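Local coordinates for protein CCMAN5 (Cellulosimicrobium cellulans, PDB 2XSG) that hydrolyses alpha-mannosidic linkages as a family GH92 glycosidase and enables mannose-6-phosphate modification of yeast-produced human lysosomal enzymes, at residues 458-463 and 543-548; 539-544 and 589-594; 569-574 and 582-587. All coordinates share one frame; numbering follows the deposited sequence.

Contact 1 (458-463 and 543-548)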
loop_
_atom_site.group_PDB
_atom_site.type_symbol
_atom_site.label_atom_id
_atom_site.label_comp_id
_atom_site.label_asym_id
_atom_site.label_seq_id
_atom_site.Cartn_x
_atom_site.Cartn_y
_atom_site.Cartn_z
ATOM N N SER A 458 18.516 -14.879 6.264
ATOM C CA SER A 458 19.463 -15.245 5.194
ATOM C C SER A 458 18.917 -14.944 3.809
ATOM O O SER A 458 19.552 -14.214 3.055
ATOM C CB SER A 458 19.892 -16.717 5.277
ATOM O OG SER A 458 20.574 -16.990 6.501
ATOM N N VAL A 459 17.742 -15.487 3.473
ATOM C CA VAL A 459 17.144 -15.239 2.154
ATOM C C VAL A 459 16.869 -13.752 1.934
ATOM O O VAL A 459 16.980 -13.251 0.815
ATOM C CB VAL A 459 15.833 -16.069 1.875
ATOM C CG1 VAL A 459 16.113 -17.576 1.781
ATOM C CG2 VAL A 459 14.784 -15.786 2.918
ATOM N N GLN A 460 16.513 -13.043 3.006
ATOM C CA GLN A 460 16.230 -11.616 2.909
ATOM C C GLN A 460 17.460 -10.799 2.567
ATOM O O GLN A 460 17.400 -9.952 1.695
ATOM C CB GLN A 460 15.568 -11.100 4.190
ATOM C CG GLN A 460 14.076 -11.469 4.240
ATOM C CD GLN A 460 13.406 -10.947 5.479
ATOM O OE1 GLN A 460 13.097 -9.770 5.568
ATOM N NE2 GLN A 460 13.179 -11.821 6.449
ATOM N N ARG A 461 18.576 -11.063 3.252
ATOM C CA ARG A 461 19.830 -10.404 2.950
ATOM C C ARG A 461 20.280 -10.751 1.526
ATOM O O ARG A 461 20.893 -9.928 0.834
ATOM C CB ARG A 461 20.911 -10.787 3.980
ATOM C CG ARG A 461 22.301 -10.211 3.708
ATOM C CD ARG A 461 23.124 -10.122 4.980
ATOM N NE ARG A 461 22.569 -9.108 5.880
ATOM C CZ ARG A 461 22.758 -9.056 7.194
ATOM N NH1 ARG A 461 23.522 -9.955 7.809
ATOM N NH2 ARG A 461 22.181 -8.096 7.904
ATOM N N GLY A 462 19.989 -11.969 1.100
ATOM C CA GLY A 462 20.349 -12.404 -0.240
ATOM C C GLY A 462 19.726 -11.488 -1.274
ATOM O O GLY A 462 20.415 -10.995 -2.169
ATOM N N TYR A 463 18.421 -11.242 -1.141
ATOM C CA TYR A 463 17.727 -10.354 -2.068
ATOM C C TYR A 463 18.218 -8.890 -1.924
ATOM O O TYR A 463 18.414 -8.200 -2.921
ATOM C CB TYR A 463 16.214 -10.458 -1.870
ATOM C CG TYR A 463 15.386 -10.253 -3.122
ATOM C CD1 TYR A 463 15.814 -9.402 -4.151
ATOM C CD2 TYR A 463 14.155 -10.892 -3.274
ATOM C CE1 TYR A 463 15.055 -9.211 -5.305
ATOM C CE2 TYR A 463 13.374 -10.691 -4.434
ATOM C CZ TYR A 463 13.837 -9.846 -5.439
ATOM O OH TYR A 463 13.090 -9.638 -6.588
ATOM N N HIS A 543 10.749 -20.439 0.784
ATOM C CA HIS A 543 11.638 -21.170 -0.134
ATOM C C HIS A 543 11.975 -20.404 -1.435
ATOM O O HIS A 543 13.137 -20.409 -1.896
ATOM C CB HIS A 543 11.097 -22.566 -0.475
ATOM C CG HIS A 543 12.002 -23.339 -1.389
ATOM N ND1 HIS A 543 11.693 -23.587 -2.708
ATOM C CD2 HIS A 543 13.240 -23.853 -1.193
ATOM C CE1 HIS A 543 12.686 -24.247 -3.280
ATOM N NE2 HIS A 543 13.641 -24.416 -2.382
ATOM N N TRP A 544 10.957 -19.748 -1.995
ATOM C CA TRP A 544 11.013 -19.087 -3.299
ATOM C C TRP A 544 11.513 -17.635 -3.209
ATOM O O TRP A 544 11.504 -16.920 -4.212
ATOM C CB TRP A 544 9.625 -19.124 -3.983
ATOM C CG TRP A 544 8.972 -20.482 -3.940
ATOM C CD1 TRP A 544 7.982 -20.895 -3.092
ATOM C CD2 TRP A 544 9.277 -21.609 -4.781
ATOM N NE1 TRP A 544 7.651 -22.214 -3.354
ATOM C CE2 TRP A 544 8.438 -22.676 -4.376
ATOM C CE3 TRP A 544 10.189 -21.823 -5.831
ATOM C CZ2 TRP A 544 8.478 -23.933 -4.986
ATOM C CZ3 TRP A 544 10.238 -23.076 -6.427
ATOM C CH2 TRP A 544 9.389 -24.118 -5.995
ATOM N N TYR A 545 11.949 -17.205 -2.022
ATOM C CA TYR A 545 12.215 -15.782 -1.778
ATOM C C TYR A 545 13.255 -15.149 -2.695
ATOM O O TYR A 545 13.094 -13.994 -3.140
ATOM C CB TYR A 545 12.588 -15.516 -0.314
ATOM C CG TYR A 545 12.415 -14.071 0.104
ATOM C CD1 TYR A 545 13.455 -13.145 -0.041
ATOM C CD2 TYR A 545 11.213 -13.626 0.654
ATOM C CE1 TYR A 545 13.295 -11.812 0.354
ATOM C CE2 TYR A 545 11.047 -12.290 1.056
ATOM C CZ TYR A 545 12.081 -11.397 0.895
ATOM O OH TYR A 545 11.900 -10.088 1.290
ATOM N N ASP A 546 14.316 -15.898 -2.985
ATOM C CA ASP A 546 15.425 -15.326 -3.726
ATOM C C ASP A 546 15.117 -15.324 -5.217
ATOM O O ASP A 546 15.709 -16.061 -6.016
ATOM C CB ASP A 546 16.751 -16.004 -3.320
ATOM C CG ASP A 546 17.181 -15.602 -1.916
ATOM O OD1 ASP A 546 16.733 -14.521 -1.455
ATOM O OD2 ASP A 546 17.950 -16.341 -1.276
ATOM N N ALA A 547 14.131 -14.485 -5.561
ATOM C CA ALA A 547 13.504 -14.495 -6.870
ATOM C C ALA A 547 14.386 -13.956 -8.002
ATOM O O ALA A 547 13.981 -13.991 -9.171
ATOM C CB ALA A 547 12.158 -13.752 -6.826
ATOM N N TYR A 548 15.576 -13.481 -7.636
ATOM C CA TYR A 548 16.605 -13.021 -8.568
ATOM C C TYR A 548 17.461 -14.172 -9.108
ATOM O O TYR A 548 18.375 -13.948 -9.910
ATOM C CB TYR A 548 17.510 -11.989 -7.876
ATOM C CG TYR A 548 18.145 -12.509 -6.597
ATOM C CD1 TYR A 548 19.426 -13.045 -6.596
ATOM C CD2 TYR A 548 17.444 -12.474 -5.390
ATOM C CE1 TYR A 548 19.993 -13.546 -5.427
ATOM C CE2 TYR A 548 17.992 -12.960 -4.234
ATOM C CZ TYR A 548 19.271 -13.484 -4.249
ATOM O OH TYR A 548 19.789 -13.970 -3.077
#

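Contact 2 (539-544 and 589-594). With CA (calcium ion), chain C.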
loop_
_atom_site.group_PDB
_atom_site.type_symbol
_atom_site.label_atom_id
_atom_site.label_comp_id
_atom_site.label_asym_id
_atom_site.label_seq_id
_atom_site.Cartn_x
_atom_site.Cartn_y
_atom_site.Cartn_z
ATOM N N LEU A 539 8.299 -22.197 5.642
ATOM C CA LEU A 539 9.468 -22.516 4.821
ATOM C C LEU A 539 9.124 -22.722 3.330
ATOM O O LEU A 539 9.826 -22.210 2.471
ATOM C CB LEU A 539 10.259 -23.693 5.405
ATOM C CG LEU A 539 10.968 -23.341 6.722
ATOM C CD1 LEU A 539 11.240 -24.569 7.546
ATOM C CD2 LEU A 539 12.245 -22.542 6.497
ATOM N N TRP A 540 8.038 -23.436 3.029
ATOM C CA TRP A 540 7.579 -23.578 1.634
ATOM C C TRP A 540 7.354 -22.224 0.956
ATOM O O TRP A 540 7.631 -22.072 -0.238
ATOM C CB TRP A 540 6.299 -24.374 1.548
ATOM C CG TRP A 540 6.471 -25.860 1.494
ATOM C CD1 TRP A 540 6.354 -26.730 2.524
ATOM C CD2 TRP A 540 6.768 -26.648 0.331
ATOM N NE1 TRP A 540 6.570 -28.016 2.086
ATOM C CE2 TRP A 540 6.822 -27.991 0.742
ATOM C CE3 TRP A 540 7.011 -26.341 -1.014
ATOM C CZ2 TRP A 540 7.091 -29.037 -0.141
ATOM C CZ3 TRP A 540 7.274 -27.387 -1.898
ATOM C CH2 TRP A 540 7.317 -28.720 -1.447
ATOM N N GLN A 541 6.846 -21.254 1.714
ATOM C CA GLN A 541 6.529 -19.925 1.174
ATOM C C GLN A 541 7.813 -19.086 1.014
ATOM O O GLN A 541 8.049 -18.466 -0.035
ATOM C CB GLN A 541 5.486 -19.232 2.066
ATOM C CG GLN A 541 4.100 -19.922 2.013
ATOM C CD GLN A 541 3.203 -19.612 3.209
ATOM O OE1 GLN A 541 3.562 -18.819 4.087
ATOM N NE2 GLN A 541 2.011 -20.237 3.245
ATOM N N TYR A 542 8.645 -19.090 2.050
ATOM C CA TYR A 542 9.958 -18.451 1.991
ATOM C C TYR A 542 10.960 -19.156 1.079
ATOM O O TYR A 542 11.933 -18.532 0.643
ATOM C CB TYR A 542 10.550 -18.325 3.390
ATOM C CG TYR A 542 10.148 -17.090 4.135
ATOM C CD1 TYR A 542 8.967 -17.038 4.882
ATOM C CD2 TYR A 542 10.965 -15.974 4.124
ATOM C CE1 TYR A 542 8.612 -15.882 5.589
ATOM C CE2 TYR A 542 10.622 -14.821 4.819
ATOM C CZ TYR A 542 9.456 -14.786 5.551
ATOM O OH TYR A 542 9.171 -13.621 6.220
ATOM N N HIS A 543 10.749 -20.439 0.784
ATOM C CA HIS A 543 11.638 -21.170 -0.134
ATOM C C HIS A 543 11.975 -20.404 -1.435
ATOM O O HIS A 543 13.137 -20.409 -1.896
ATOM C CB HIS A 543 11.097 -22.566 -0.475
ATOM C CG HIS A 543 12.002 -23.339 -1.389
ATOM N ND1 HIS A 543 11.693 -23.587 -2.708
ATOM C CD2 HIS A 543 13.240 -23.853 -1.193
ATOM C CE1 HIS A 543 12.686 -24.247 -3.280
ATOM N NE2 HIS A 543 13.641 -24.416 -2.382
ATOM N N TRP A 544 10.957 -19.748 -1.995
ATOM C CA TRP A 544 11.013 -19.087 -3.299
ATOM C C TRP A 544 11.513 -17.635 -3.209
ATOM O O TRP A 544 11.504 -16.920 -4.212
ATOM C CB TRP A 544 9.625 -19.124 -3.983
ATOM C CG TRP A 544 8.972 -20.482 -3.940
ATOM C CD1 TRP A 544 7.982 -20.895 -3.092
ATOM C CD2 TRP A 544 9.277 -21.609 -4.781
ATOM N NE1 TRP A 544 7.651 -22.214 -3.354
ATOM C CE2 TRP A 544 8.438 -22.676 -4.376
ATOM C CE3 TRP A 544 10.189 -21.823 -5.831
ATOM C CZ2 TRP A 544 8.478 -23.933 -4.986
ATOM C CZ3 TRP A 544 10.238 -23.076 -6.427
ATOM C CH2 TRP A 544 9.389 -24.118 -5.995
ATOM N N GLU A 589 2.238 -11.223 1.523
ATOM C CA GLU A 589 3.104 -10.911 0.382
ATOM C C GLU A 589 4.346 -11.800 0.244
ATOM O O GLU A 589 5.068 -11.687 -0.752
ATOM C CB GLU A 589 3.581 -9.447 0.444
ATOM C CG GLU A 589 2.489 -8.395 0.272
ATOM C CD GLU A 589 1.851 -8.003 1.582
ATOM O OE1 GLU A 589 2.158 -8.628 2.601
ATOM O OE2 GLU A 589 1.039 -7.061 1.596
ATOM N N ILE A 590 4.593 -12.660 1.228
ATOM C CA ILE A 590 5.803 -13.471 1.259
ATOM C C ILE A 590 5.979 -14.256 -0.047
ATOM O O ILE A 590 7.033 -14.195 -0.685
ATOM C CB ILE A 590 5.820 -14.447 2.468
ATOM C CG1 ILE A 590 5.867 -13.689 3.815
ATOM C CG2 ILE A 590 6.976 -15.459 2.335
ATOM C CD1 ILE A 590 6.818 -12.499 3.871
ATOM N N ASP A 591 4.947 -15.001 -0.443
ATOM C CA ASP A 591 5.052 -15.762 -1.694
ATOM C C ASP A 591 4.085 -15.273 -2.773
ATOM O O ASP A 591 3.487 -16.074 -3.495
ATOM C CB ASP A 591 5.018 -17.282 -1.450
ATOM C CG ASP A 591 3.684 -17.783 -0.902
ATOM O OD1 ASP A 591 3.039 -17.108 -0.074
ATOM O OD2 ASP A 591 3.287 -18.896 -1.304
ATOM N N LEU A 592 3.970 -13.942 -2.893
ATOM C CA LEU A 592 3.111 -13.301 -3.900
ATOM C C LEU A 592 3.403 -13.779 -5.316
ATOM O O LEU A 592 2.490 -13.876 -6.155
ATOM C CB LEU A 592 3.297 -11.782 -3.911
ATOM C CG LEU A 592 2.453 -10.798 -3.104
ATOM C CD1 LEU A 592 3.004 -9.367 -3.305
ATOM C CD2 LEU A 592 0.971 -10.872 -3.476
ATOM N N GLN A 593 4.687 -14.015 -5.585
ATOM C CA GLN A 593 5.137 -14.391 -6.915
ATOM C C GLN A 593 4.885 -15.858 -7.218
ATOM O O GLN A 593 4.997 -16.265 -8.366
ATOM C CB GLN A 593 6.629 -14.063 -7.091
ATOM C CG GLN A 593 7.607 -15.072 -6.507
ATOM C CD GLN A 593 7.750 -15.023 -5.003
ATOM O OE1 GLN A 593 6.877 -14.527 -4.274
ATOM N NE2 GLN A 593 8.872 -15.557 -4.513
ATOM N N ALA A 594 4.560 -16.656 -6.200
ATOM C CA ALA A 594 4.523 -18.128 -6.371
ATOM C C ALA A 594 3.621 -18.640 -7.495
ATOM O O ALA A 594 3.987 -19.592 -8.171
ATOM C CB ALA A 594 4.209 -18.834 -5.073
HETATM CA CA CA C . 0.865 -8.452 4.893
HETATM O O HOH W 1 8.925 -16.200 -1.492
HETATM O O HOH W 2 -1.308 -8.953 3.880
#

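Contact 3 (569-574 and 582-587)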
loop_
_atom_site.group_PDB
_atom_site.type_symbol
_atom_site.label_atom_id
_atom_site.label_comp_id
_atom_site.label_asym_id
_atom_site.label_seq_id
_atom_site.Cartn_x
_atom_site.Cartn_y
_atom_site.Cartn_z
ATOM N N HIS A 569 3.253 -29.487 -5.945
ATOM C CA HIS A 569 2.916 -29.749 -4.541
ATOM C C HIS A 569 2.572 -28.459 -3.770
ATOM O O HIS A 569 1.642 -28.455 -2.947
ATOM C CB HIS A 569 4.069 -30.470 -3.835
ATOM C CG HIS A 569 3.674 -31.102 -2.538
ATOM N ND1 HIS A 569 2.845 -32.200 -2.469
ATOM C CD2 HIS A 569 3.990 -30.791 -1.259
ATOM C CE1 HIS A 569 2.667 -32.540 -1.205
ATOM N NE2 HIS A 569 3.354 -31.704 -0.448
ATOM N N MET A 570 3.316 -27.382 -4.040
ATOM C CA MET A 570 3.043 -26.042 -3.468
ATOM C C MET A 570 1.579 -25.620 -3.616
ATOM O O MET A 570 1.005 -24.965 -2.738
ATOM C CB MET A 570 3.918 -24.994 -4.152
ATOM C CG MET A 570 3.826 -23.590 -3.546
ATOM S SD MET A 570 4.826 -23.525 -2.055
ATOM C CE MET A 570 4.532 -21.843 -1.520
ATOM N N PHE A 571 0.981 -25.994 -4.735
ATOM C CA PHE A 571 -0.408 -25.643 -5.016
ATOM C C PHE A 571 -1.411 -26.792 -4.911
ATOM O O PHE A 571 -2.545 -26.673 -5.397
ATOM C CB PHE A 571 -0.497 -24.930 -6.370
ATOM C CG PHE A 571 0.018 -23.547 -6.318
ATOM C CD1 PHE A 571 -0.860 -22.472 -6.194
ATOM C CD2 PHE A 571 1.388 -23.305 -6.332
ATOM C CE1 PHE A 571 -0.370 -21.172 -6.107
ATOM C CE2 PHE A 571 1.880 -22.016 -6.242
ATOM C CZ PHE A 571 0.999 -20.950 -6.124
ATOM N N GLY A 572 -1.006 -27.877 -4.253
ATOM C CA GLY A 572 -1.871 -29.043 -4.032
ATOM C C GLY A 572 -2.491 -29.621 -5.295
ATOM O O GLY A 572 -3.626 -30.082 -5.267
ATOM N N GLU A 573 -1.747 -29.599 -6.399
ATOM C CA GLU A 573 -2.269 -30.065 -7.704
ATOM C C GLU A 573 -2.687 -31.542 -7.719
ATOM O O GLU A 573 -3.596 -31.938 -8.471
ATOM C CB GLU A 573 -1.253 -29.802 -8.823
ATOM C CG GLU A 573 -1.161 -28.348 -9.252
ATOM C CD GLU A 573 -2.383 -27.868 -10.039
ATOM O OE1 GLU A 573 -3.141 -28.700 -10.574
ATOM O OE2 GLU A 573 -2.600 -26.641 -10.110
ATOM N N HIS A 574 -2.034 -32.337 -6.875
ATOM C CA HIS A 574 -2.350 -33.760 -6.694
ATOM C C HIS A 574 -3.601 -33.991 -5.845
ATOM O O HIS A 574 -4.090 -35.123 -5.774
ATOM C CB HIS A 574 -1.186 -34.436 -5.973
ATOM C CG HIS A 574 -0.936 -33.862 -4.616
ATOM N ND1 HIS A 574 -1.317 -34.502 -3.458
ATOM C CD2 HIS A 574 -0.396 -32.683 -4.234
ATOM C CE1 HIS A 574 -1.001 -33.752 -2.417
ATOM N NE2 HIS A 574 -0.446 -32.640 -2.861
ATOM N N MET A 582 -2.892 -26.946 0.184
ATOM C CA MET A 582 -2.538 -25.642 -0.349
ATOM C C MET A 582 -1.407 -25.022 0.483
ATOM O O MET A 582 -1.643 -24.538 1.595
ATOM C CB MET A 582 -3.775 -24.724 -0.360
ATOM C CG MET A 582 -3.522 -23.285 -0.858
ATOM S SD MET A 582 -2.798 -23.157 -2.506
ATOM C CE MET A 582 -3.966 -24.034 -3.559
ATOM N N LEU A 583 -0.190 -25.027 -0.056
ATOM C CA LEU A 583 0.994 -24.571 0.710
ATOM C C LEU A 583 1.295 -23.102 0.451
ATOM O O LEU A 583 1.986 -22.443 1.245
ATOM C CB LEU A 583 2.224 -25.433 0.382
ATOM C CG LEU A 583 2.034 -26.939 0.581
ATOM C CD1 LEU A 583 3.348 -27.665 0.407
ATOM C CD2 LEU A 583 1.404 -27.251 1.950
ATOM N N HIS A 584 0.759 -22.596 -0.659
ATOM C CA HIS A 584 0.830 -21.179 -0.984
ATOM C C HIS A 584 -0.122 -20.384 -0.089
ATOM O O HIS A 584 -1.206 -20.872 0.255
ATOM C CB HIS A 584 0.437 -20.978 -2.447
ATOM C CG HIS A 584 0.325 -19.545 -2.852
ATOM N ND1 HIS A 584 -0.858 -18.979 -3.284
ATOM C CD2 HIS A 584 1.254 -18.567 -2.914
ATOM C CE1 HIS A 584 -0.654 -17.706 -3.575
ATOM N NE2 HIS A 584 0.620 -17.432 -3.361
ATOM N N SER A 585 0.271 -19.162 0.276
ATOM C CA SER A 585 -0.650 -18.249 0.952
ATOM C C SER A 585 -1.039 -17.100 0.042
ATOM O O SER A 585 -0.170 -16.468 -0.579
ATOM C CB SER A 585 -0.068 -17.710 2.255
ATOM O OG SER A 585 -1.010 -16.857 2.904
ATOM N N ASN A 586 -2.342 -16.820 -0.024
ATOM C CA ASN A 586 -2.855 -15.627 -0.722
ATOM C C ASN A 586 -2.983 -14.384 0.173
ATOM O O ASN A 586 -3.195 -13.277 -0.318
ATOM C CB ASN A 586 -4.221 -15.917 -1.360
ATOM C CG ASN A 586 -4.187 -17.115 -2.288
ATOM O OD1 ASN A 586 -4.881 -18.124 -2.064
ATOM N ND2 ASN A 586 -3.365 -17.033 -3.301
ATOM N N ALA A 587 -2.833 -14.569 1.481
ATOM C CA ALA A 587 -3.216 -13.546 2.454
ATOM C C ALA A 587 -2.068 -12.610 2.809
ATOM O O ALA A 587 -2.290 -11.558 3.418
ATOM C CB ALA A 587 -3.788 -14.207 3.722
#

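Contact 1 (458-463 and 543-548)
Three tyrosines, Y463 from the helix and Y545 and Y548 from the loop, form the aromatic part of this contact. Over one face of the Y463 ring lies CD2 of Y548, nearer the ring's margin than its middle and 3.7 Å from Y463 CD1; the two side chains run past one another in opposing senses, their planes 52° apart. The Y545 ring plane stands at 86° to that of Y463, but the approach is oblique, with Y545 CE1 3.8 Å from Y463 CD2. The Y463 hydroxyl continues outward to a hydrogen bond with A682 O.

Apolar packing extends the cluster along the helix. V459 CG2 sits 3.9 Å from Y545 CB, while the methylene CG of Q460 lies at the far end of the phenol, 3.9 Å from Y545 CZ. The amide of Q460 is engaged by R408 and W354 through its OE1. A547 CB adds a lighter touch at Y463 CE2. All this lies within the GH92 catalytic domain, of the six-hairpin glycosidase clan whose members are built as (alpha/alpha)6 barrels: helix 455-474 is met by the connection between helices 539-542 and 550-556.

Polar groups come close to the helix backbone. D546 is the centre of an inverse gamma turn in which A547 N bonds to Y545 O. Its CG, anti to the carbonyl carbon (chi1 -71°), carries the carboxylate to the helix, where OD1 is 2.6 Å from V459 O. G462 has no side chain, so the phenol end of Y548 comes right down on the main chain, with OH 3.1 Å from G462 C. That hydroxyl is hydrogen-bonded to A488 O, which helps hold the ring there.

Contact 2 (539-544 and 589-594)
I590 faces Y542 methyl-first: its CG2 sits over one face of the phenol ring, 3.8 Å from the centroid and 21° off the normal, a CH-pi contact. CG2 is anti to the backbone N, while the CG1 branch carries CD1 along to the phenol oxygen, 3.5 Å from Y542 OH. Beside this pair the methylene CG of Q541 meets the D591 carboxylate, 3.6 Å from OD2, with the amide and carboxylate planes only 23° apart.

Between the two backbones a single water is held by three hydrogen bonds. It donates to Q541 O at 2.8 Å and to I590 O at 2.9 Å, and accepts from Q593 NE2. The Q593 chain is bent at chi2 (-76°), which swings its amide back across the gap, so that NE2 also comes 3.0 Å from W544 O.

A further shell sets these groups. Q541 is fixed at both ends of its amide, by L583 O and T538 N, and the Y542 hydroxyl is bonded to Y535 O. D591 takes a weak bond from S585 N. Two type I turns, E589 to L592 and D591 to A594, shape the loop. At its start E589 takes no part in this packing and gives OE1 to a calcium ion, 2.6 Å off, so the packed loop leads directly into the metal site completed by N588, D662 and water.

Contact 3 (569-574 and 582-587)
M582 opens the second segment with its side chain folded back at chi2 and chi3, which brings CE to 3.5 Å from F571 O. Its SD lies obliquely beside the F571 ring, 5.1 Å from the centroid, in a Met-aromatic contact.

Next, L583 makes the central bond. Its N-H goes to M570 O at 2.9 Å, bent to 142° and approaching from above the carbonyl plane. The CB of L583 is directed at the helix end, 4.0 Å from M570 SD, and CD1 touches H569 CD2 at 3.6 Å. H569 also stacks on W501.

H584 sends its own N-H to the same M570 O, a weak bond at 3.2 Å, so one carbonyl near the helix end is held by two consecutive amides. With CG anti to the backbone N, its side chain lies alongside F571 and points the same way. The imidazole and phenyl planes are nearly parallel, 24° apart, but displaced, so that little of one ring lies over the other. CB of H584 stands over the F571 face, 4.0 Å from its centroid, as a CH-pi contact, while F571 CZ sits above the rim of the imidazole. The H584 NE2 reaches out weakly to D591 O. W610 and F598 meet the same phenyl ring from other parts of the chain.

Further along, S585 OG accepts from A587 N in an ST turn.

On the helix side, F571 is the first residue to leave helical angles and G572, with positive phi, bonds its N to H569 O. The second segment thus packs on the C-terminal end of helix 560-570, closed by a Schellman motif with G572 as C-prime.

The three contacts run in a chain through the catalytic domain. Contacts 1 and 2 have centres about 10 Å apart and share H543 and W544; V459 CG2 packs 4.0 Å from Y542 CD2. Contact 3 is nested in the loop closed by contact 2, again about 10 Å away between centres, and D591 OD2 packs 3.2 Å from M570 CE. Contacts 1 and 3 lie about 19 Å apart, yet W544 NE1 comes within 3.4 Å of M570 SD. Contact 2 holds the calcium ligand E589, probably at the catalytic centre, as GH92 enzymes are calcium-dependent. A bound bis-tris propane lies about 9 Å from the I590 side chain and about 10 Å from that of Q460.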